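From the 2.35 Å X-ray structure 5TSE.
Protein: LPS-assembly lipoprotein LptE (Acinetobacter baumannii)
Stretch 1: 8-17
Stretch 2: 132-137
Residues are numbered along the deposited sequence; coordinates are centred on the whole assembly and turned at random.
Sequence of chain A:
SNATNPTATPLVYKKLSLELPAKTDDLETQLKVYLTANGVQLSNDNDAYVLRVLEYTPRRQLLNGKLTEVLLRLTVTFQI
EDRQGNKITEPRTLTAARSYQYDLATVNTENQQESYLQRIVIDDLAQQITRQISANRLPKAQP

Stretch 1 8-17: ATPLVYKKLS
Stretch 2 (132-137) QISANR

No direct hydrogen bond joins the two stretches; their one polar link is a water that accepts from Tyr13 OH at 3.0 Å and donates to Asn136 OD1 at a short 2.4 Å, bridging two atoms, Tyr13 OH and Asn136 OD1, that lie 4.2 Å apart. The rest is van der Waals packing; the contact as a whole buries 377 Å², both sides summed, between segments of one chain whose touching residues are at least 117 positions apart in sequence. Stretch 1 is extended through Thr9, Pro10 and Leu11 (phi/psi -71/125, -55/119, -71/97), kinks at Val12 (-60/-28), opens again at Tyr13 (-121/87), turns at Lys14 (-67/-48) and enters a strand at Lys15. Stretch 2 is the end of a helix: Ala135 (-95/8) is the first residue to leave helical phi/psi, and Asn136 follows with positive phi (45/54). Backbone hydrogen bonds close this turn, from Asn136 N to Ile133 O and from Arg137 N to Gln132 O, both 3.0 Å. The register is set by CA-CA distances of 6.7 Å for Thr9-Ala135, 5.6 Å for Leu11-Ser134, 6.5 Å for Val12-Asn136 and 7.2 Å for Tyr13-Ile133. Ile133 (chi1 m, chi2 t) gives up the largest area, 76 Å²: its CG2 meets Tyr13 CD2 obliquely at 3.7 Å, and its CD1 lies 4.3 Å from Leu16 CD1. Tyr13 (chi1 m, chi2 -74°) and Leu16 (m, t) both point toward the helix end. Val12 (m) also points toward it, placing CG2 3.7 Å from Asn136 CB and 4.0 Å from Ile133 O. Leu11 (t, p) leaves its backbone sideways, yet its CD1 lies 3.9 Å from Ser134 CA and 4.2 Å from Ser134 CB, although the CA-to-CB bond of Ser134 (p) points away from stretch 1. Thr9 (m) points toward stretch 2 and adds a looser contact, CG2 to Ser134 O at 4.0 Å. Asn136 (chi1 t, chi2 33°) points toward stretch 1.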

# COMPACT_ATOMS: atom_id res chain seq x y z
N ALA A 8 21.56 -8.11 9.10
CA ALA A 8 20.26 -7.88 8.39
C ALA A 8 19.14 -8.76 8.98
O ALA A 8 19.40 -9.87 9.43
CB ALA A 8 20.43 -8.15 6.91
N THR A 9 17.90 -8.25 8.95
CA THR A 9 16.73 -8.98 9.49
C THR A 9 16.35 -10.20 8.63
O THR A 9 16.13 -10.05 7.42
CB THR A 9 15.47 -8.07 9.58
OG1 THR A 9 15.80 -6.83 10.22
CG2 THR A 9 14.33 -8.79 10.34
N PRO A 10 16.28 -11.40 9.23
CA PRO A 10 15.88 -12.55 8.43
C PRO A 10 14.54 -12.33 7.72
O PRO A 10 13.50 -12.11 8.36
CB PRO A 10 15.80 -13.67 9.46
CG PRO A 10 16.90 -13.32 10.41
CD PRO A 10 16.83 -11.83 10.54
N LEU A 11 14.59 -12.37 6.39
CA LEU A 11 13.43 -12.16 5.55
C LEU A 11 12.53 -13.38 5.68
O LEU A 11 12.75 -14.41 5.04
CB LEU A 11 13.90 -11.95 4.11
CG LEU A 11 12.92 -11.51 3.04
CD1 LEU A 11 12.28 -10.19 3.42
CD2 LEU A 11 13.66 -11.41 1.72
N VAL A 12 11.53 -13.25 6.55
CA VAL A 12 10.56 -14.34 6.84
C VAL A 12 9.74 -14.84 5.63
O VAL A 12 9.33 -16.01 5.62
CB VAL A 12 9.60 -13.96 8.01
CG1 VAL A 12 10.34 -13.95 9.34
CG2 VAL A 12 8.93 -12.61 7.75
N TYR A 13 9.50 -13.97 4.63
CA TYR A 13 8.74 -14.33 3.42
C TYR A 13 9.62 -14.12 2.19
O TYR A 13 9.58 -13.06 1.55
CB TYR A 13 7.47 -13.49 3.30
CG TYR A 13 6.67 -13.39 4.58
CD1 TYR A 13 5.91 -14.47 5.04
CD2 TYR A 13 6.64 -12.21 5.31
CE1 TYR A 13 5.18 -14.37 6.22
CE2 TYR A 13 5.91 -12.09 6.48
CZ TYR A 13 5.18 -13.17 6.93
OH TYR A 13 4.45 -13.04 8.09
N LYS A 14 10.39 -15.15 1.84
CA LYS A 14 11.32 -15.07 0.72
C LYS A 14 10.66 -14.95 -0.63
O LYS A 14 11.04 -14.12 -1.44
CB LYS A 14 12.26 -16.30 0.65
CG LYS A 14 13.20 -16.53 1.83
CD LYS A 14 12.52 -17.14 3.04
CE LYS A 14 13.54 -17.62 4.06
NZ LYS A 14 12.89 -18.32 5.20
N LYS A 15 9.67 -15.80 -0.89
CA LYS A 15 8.98 -15.82 -2.18
C LYS A 15 7.53 -15.37 -2.07
O LYS A 15 6.79 -15.85 -1.22
CB LYS A 15 9.04 -17.22 -2.78
CG LYS A 15 10.44 -17.73 -3.05
CD LYS A 15 10.37 -19.12 -3.66
CE LYS A 15 11.74 -19.70 -3.92
NZ LYS A 15 11.66 -21.06 -4.54
N LEU A 16 7.14 -14.46 -2.97
CA LEU A 16 5.79 -13.93 -2.99
C LEU A 16 5.16 -13.77 -4.36
O LEU A 16 5.84 -13.71 -5.40
CB LEU A 16 5.72 -12.55 -2.32
CG LEU A 16 5.74 -12.47 -0.80
CD1 LEU A 16 5.55 -11.03 -0.36
CD2 LEU A 16 4.64 -13.33 -0.22
N SER A 17 3.84 -13.71 -4.32
CA SER A 17 2.98 -13.49 -5.45
C SER A 17 2.03 -12.40 -4.94
O SER A 17 1.80 -12.31 -3.73
CB SER A 17 2.23 -14.75 -5.80
OG SER A 17 1.60 -14.60 -7.04
N GLN A 132 6.71 -3.54 6.52
CA GLN A 132 6.12 -4.50 7.45
C GLN A 132 6.32 -5.97 7.09
O GLN A 132 6.29 -6.82 7.98
CB GLN A 132 4.65 -4.21 7.74
CG GLN A 132 4.45 -2.92 8.52
CD GLN A 132 3.14 -2.87 9.27
OE1 GLN A 132 2.46 -3.88 9.44
NE2 GLN A 132 2.80 -1.70 9.78
N ILE A 133 6.52 -6.26 5.81
CA ILE A 133 6.79 -7.63 5.37
C ILE A 133 8.25 -7.96 5.69
O ILE A 133 8.54 -8.91 6.40
CB ILE A 133 6.50 -7.80 3.86
CG1 ILE A 133 4.98 -7.76 3.63
CG2 ILE A 133 7.04 -9.12 3.32
CD1 ILE A 133 4.58 -7.73 2.18
N SER A 134 9.16 -7.14 5.16
CA SER A 134 10.61 -7.30 5.35
C SER A 134 11.04 -7.26 6.82
O SER A 134 12.00 -7.92 7.20
CB SER A 134 11.35 -6.21 4.58
OG SER A 134 10.96 -4.92 5.02
N ALA A 135 10.31 -6.49 7.63
CA ALA A 135 10.58 -6.35 9.07
C ALA A 135 9.73 -7.29 9.94
O ALA A 135 9.74 -7.15 11.16
CB ALA A 135 10.37 -4.89 9.50
N ASN A 136 9.00 -8.22 9.33
CA ASN A 136 8.17 -9.20 10.06
C ASN A 136 7.38 -8.54 11.19
O ASN A 136 7.46 -8.97 12.34
CB ASN A 136 9.06 -10.32 10.62
CG ASN A 136 8.28 -11.37 11.39
OD1 ASN A 136 7.13 -11.67 11.08
ND2 ASN A 136 8.91 -11.94 12.42
N ARG A 137 6.61 -7.51 10.84
CA ARG A 137 5.83 -6.78 11.83
C ARG A 137 4.31 -7.04 11.66
O ARG A 137 3.50 -6.18 11.96
CB ARG A 137 6.16 -5.28 11.74
CG ARG A 137 5.90 -4.52 13.04
CD ARG A 137 6.99 -4.78 14.07
NE ARG A 137 6.51 -4.60 15.44
CZ ARG A 137 6.30 -3.43 16.04
NH1 ARG A 137 5.86 -3.41 17.31
NH2 ARG A 137 6.50 -2.27 15.40
O HOH W 1 5.19 -10.77 9.91